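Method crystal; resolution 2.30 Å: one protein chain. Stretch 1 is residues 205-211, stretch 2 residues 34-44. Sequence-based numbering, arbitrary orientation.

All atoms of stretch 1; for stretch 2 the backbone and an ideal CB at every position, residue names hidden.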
# COMPACT_ATOMS: atom_id res chain seq x y z
N SER A 205 2.18 17.82 2.49
CA SER A 205 2.97 16.72 3.02
C SER A 205 3.14 15.56 2.03
O SER A 205 2.32 15.39 1.12
CB SER A 205 2.35 16.21 4.33
OG SER A 205 1.07 15.62 4.11
N TRP A 206 4.20 14.78 2.19
CA TRP A 206 4.34 13.52 1.48
C TRP A 206 3.42 12.47 2.07
O TRP A 206 3.13 12.49 3.26
CB TRP A 206 5.78 13.00 1.53
CG TRP A 206 6.74 13.89 0.85
CD1 TRP A 206 7.34 14.99 1.38
CD2 TRP A 206 7.19 13.78 -0.50
NE1 TRP A 206 8.15 15.57 0.43
CE2 TRP A 206 8.06 14.86 -0.73
CE3 TRP A 206 6.93 12.89 -1.54
CZ2 TRP A 206 8.69 15.06 -1.95
CZ3 TRP A 206 7.55 13.09 -2.76
CH2 TRP A 206 8.43 14.16 -2.95
N ARG A 207 2.94 11.57 1.23
CA ARG A 207 2.50 10.29 1.74
C ARG A 207 3.36 9.23 1.05
O ARG A 207 3.30 9.06 -0.16
CB ARG A 207 1.01 10.04 1.51
CG ARG A 207 0.57 8.71 2.13
CD ARG A 207 -0.79 8.21 1.66
NE ARG A 207 -1.02 6.83 2.11
CZ ARG A 207 -1.48 5.85 1.33
NH1 ARG A 207 -1.77 6.10 0.05
NH2 ARG A 207 -1.66 4.63 1.82
N ARG A 208 4.18 8.53 1.84
CA ARG A 208 5.04 7.50 1.31
C ARG A 208 4.68 6.17 1.93
O ARG A 208 4.56 6.06 3.14
CB ARG A 208 6.51 7.83 1.58
CG ARG A 208 6.93 9.25 1.24
CD ARG A 208 8.40 9.41 1.56
NE ARG A 208 8.83 10.78 1.80
CZ ARG A 208 8.63 11.44 2.93
NH1 ARG A 208 7.95 10.88 3.92
NH2 ARG A 208 9.08 12.68 3.06
N THR A 209 4.54 5.15 1.09
CA THR A 209 4.10 3.84 1.53
C THR A 209 4.92 2.78 0.81
O THR A 209 5.19 2.90 -0.38
CB THR A 209 2.59 3.65 1.24
OG1 THR A 209 1.85 4.62 1.98
CG2 THR A 209 2.12 2.27 1.63
N ILE A 210 5.34 1.75 1.54
CA ILE A 210 5.91 0.56 0.92
C ILE A 210 4.84 -0.53 0.86
O ILE A 210 4.40 -1.01 1.90
CB ILE A 210 7.16 0.05 1.69
CG1 ILE A 210 8.31 1.04 1.55
CG2 ILE A 210 7.61 -1.31 1.18
CD1 ILE A 210 9.48 0.72 2.43
N VAL A 211 4.41 -0.88 -0.34
CA VAL A 211 3.43 -1.96 -0.54
C VAL A 211 4.12 -3.25 -0.99
O VAL A 211 4.82 -3.29 -2.02
CB VAL A 211 2.36 -1.58 -1.59
CG1 VAL A 211 1.24 -2.62 -1.64
CG2 VAL A 211 1.79 -0.22 -1.30
N UNK A 34 14.65 4.07 9.03
CA UNK A 34 15.62 3.75 8.00
C UNK A 34 14.94 3.49 6.66
O UNK A 34 15.41 3.94 5.63
CB UNK A 34 16.45 2.53 8.42
N UNK A 35 13.81 2.78 6.68
CA UNK A 35 13.03 2.58 5.47
C UNK A 35 12.66 3.92 4.85
O UNK A 35 12.80 4.12 3.63
CB UNK A 35 11.77 1.76 5.77
N UNK A 36 12.21 4.85 5.69
CA UNK A 36 11.81 6.19 5.24
C UNK A 36 12.98 6.87 4.56
O UNK A 36 12.84 7.44 3.48
CB UNK A 36 11.31 7.04 6.41
N UNK A 37 14.14 6.80 5.20
CA UNK A 37 15.36 7.40 4.67
C UNK A 37 15.76 6.78 3.34
O UNK A 37 16.17 7.48 2.41
CB UNK A 37 16.50 7.25 5.68
N UNK A 38 15.66 5.46 3.25
CA UNK A 38 15.95 4.76 2.01
C UNK A 38 14.97 5.20 0.94
O UNK A 38 15.37 5.48 -0.17
CB UNK A 38 15.89 3.24 2.21
N UNK A 39 13.70 5.28 1.30
CA UNK A 39 12.67 5.71 0.36
C UNK A 39 12.98 7.09 -0.19
O UNK A 39 12.97 7.29 -1.41
CB UNK A 39 11.30 5.71 1.03
N UNK A 40 13.27 8.03 0.69
CA UNK A 40 13.55 9.39 0.28
C UNK A 40 14.75 9.43 -0.65
O UNK A 40 14.72 10.13 -1.67
CB UNK A 40 13.79 10.28 1.50
N UNK A 41 15.79 8.67 -0.33
CA UNK A 41 16.95 8.62 -1.22
C UNK A 41 16.57 8.14 -2.62
O UNK A 41 17.14 8.57 -3.62
CB UNK A 41 18.03 7.70 -0.63
N UNK A 42 15.58 7.25 -2.70
CA UNK A 42 15.11 6.79 -3.98
C UNK A 42 14.40 7.93 -4.69
O UNK A 42 14.57 8.12 -5.91
CB UNK A 42 14.19 5.58 -3.82
N UNK A 43 13.62 8.68 -3.93
CA UNK A 43 12.74 9.69 -4.50
C UNK A 43 13.54 10.89 -4.96
O UNK A 43 13.30 11.41 -6.04
CB UNK A 43 11.68 10.12 -3.49
N UNK A 44 14.51 11.32 -4.16
CA UNK A 44 15.29 12.50 -4.52
C UNK A 44 16.09 12.33 -5.80
O UNK A 44 16.45 13.31 -6.43
CB UNK A 44 16.24 12.86 -3.38

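Stretch 2 is a helix that runs steeply across the strand of stretch 1, at 106° between their N-to-C directions. The strand offers it three side chains in a row, Trp 206, Arg 208 and Ile 210, while the CA-to-CB bond of Thr 209 points away. The rule to read is therefore which helix positions meet the indole, the guanidinium and the aliphatic tip.

Position 34 has nothing of stretch 1 near its ideal CB, so the contact sets no demand there; it is Arg 34.

Position 35 is different. Its CA-to-CB bond points toward the strand and the ideal CB lies 4.2 Å from CD1 of Ile 210, so an apolar side chain would suit, provided it can lie alongside that methyl; more than one aliphatic could do so. The residue is Leu 35, with chi1 m and chi2 t, and its CD2 packs 3.9 Å from CD1 of Ile 210.

At position 36 the CB points sideways and no atom of stretch 1 lies within 5.5 Å of it. A short residue would stay clear of the strand, but a long one could reach the guanidinium of Arg 208, where an acid might seem the natural guess. The residue is in fact Lys 36. Its extended chain, t through chi3, brings NZ to 3.2 Å from NH1 of Arg 208, two donors of like charge with no hydrogen bond between them. Such closeness calls for negative charge nearby, and position 40, one turn on, is well placed to supply it.

Positions 37 and 38 are out of reach of the strand and could take many residues. The first is Ala 37; the second is Gly 38, whose phi/psi of -63/-45 is ordinary helix and does not require glycine.

Position 39 points toward the strand at the point of closest register, its CA 7.9 Å from the CA of Arg 208. The ideal CB is 4.7 Å from CD of Arg 208, which favours something small, though the backbone alone does not dictate the choice. Ala 39 adds no atom beyond CB.

Position 40 points sideways, its ideal CB 5.0 Å from NE of Arg 208. A polar or acidic chain is attractive here, and Glu 40 answers both cations. Its OE2 accepts a hydrogen bond from NZ of Lys 36 at 3.2 Å, within a salt bridge. The same OE2 forms a long salt bridge with NH2 of Arg 208 at 3.6 Å; because it lies over one face of the guanidinium, that attraction is of charges only.

Positions 41 and 42 are out of reach, and hold Arg 41 and Leu 42.

Position 43 points toward stretch 1, its ideal CB 5.1 Å from CZ3 of Trp 206, so a branched or long apolar chain would fit. Ile 43 uses both arms: CG2 meets CH2 of Trp 206 at 3.9 Å, while CD1 lies 3.8 Å from CD of Arg 208.

Position 44 points sideways without contact. Thr 44 turns back to its own helix, OG1 giving a weak hydrogen bond to O of Arg 41 at 3.4 Å.

Stretch 2, residues 34-44: RLKAGAERLIT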
# COMPACT_ATOMS: atom_id res chain seq x y z
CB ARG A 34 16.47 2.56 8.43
CG ARG A 34 17.34 2.86 9.66
CD ARG A 34 18.12 1.62 10.10
NE ARG A 34 17.56 1.05 11.33
CZ ARG A 34 17.47 -0.26 11.58
NH1 ARG A 34 17.90 -1.13 10.67
NH2 ARG A 34 16.95 -0.70 12.73
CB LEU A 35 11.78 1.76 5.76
CG LEU A 35 12.03 0.26 5.84
CD1 LEU A 35 10.78 -0.50 6.18
CD2 LEU A 35 12.62 -0.24 4.52
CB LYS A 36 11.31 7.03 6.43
CG LYS A 36 10.50 8.30 6.05
CD LYS A 36 9.81 8.90 7.28
CE LYS A 36 8.91 10.10 6.95
NZ LYS A 36 9.65 11.36 6.63
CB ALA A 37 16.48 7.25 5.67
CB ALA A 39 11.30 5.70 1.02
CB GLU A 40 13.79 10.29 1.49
CG GLU A 40 12.56 10.48 2.37
CD GLU A 40 12.80 11.49 3.48
OE1 GLU A 40 13.66 12.37 3.29
OE2 GLU A 40 12.13 11.39 4.54
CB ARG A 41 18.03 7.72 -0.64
CG ARG A 41 19.31 7.74 -1.45
CD ARG A 41 20.49 7.27 -0.62
NE ARG A 41 20.59 5.81 -0.60
CZ ARG A 41 20.17 5.05 0.40
NH1 ARG A 41 19.61 5.60 1.46
NH2 ARG A 41 20.31 3.73 0.32
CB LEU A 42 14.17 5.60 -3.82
CG LEU A 42 14.85 4.28 -3.49
CD1 LEU A 42 13.79 3.24 -3.22
CD2 LEU A 42 15.74 3.86 -4.64
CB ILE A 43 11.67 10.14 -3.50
CG1 ILE A 43 10.66 9.01 -3.26
CG2 ILE A 43 10.90 11.31 -4.04
CD1 ILE A 43 9.89 9.18 -1.96
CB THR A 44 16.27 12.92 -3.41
OG1 THR A 44 17.31 11.94 -3.32
CG2 THR A 44 15.57 13.04 -2.08
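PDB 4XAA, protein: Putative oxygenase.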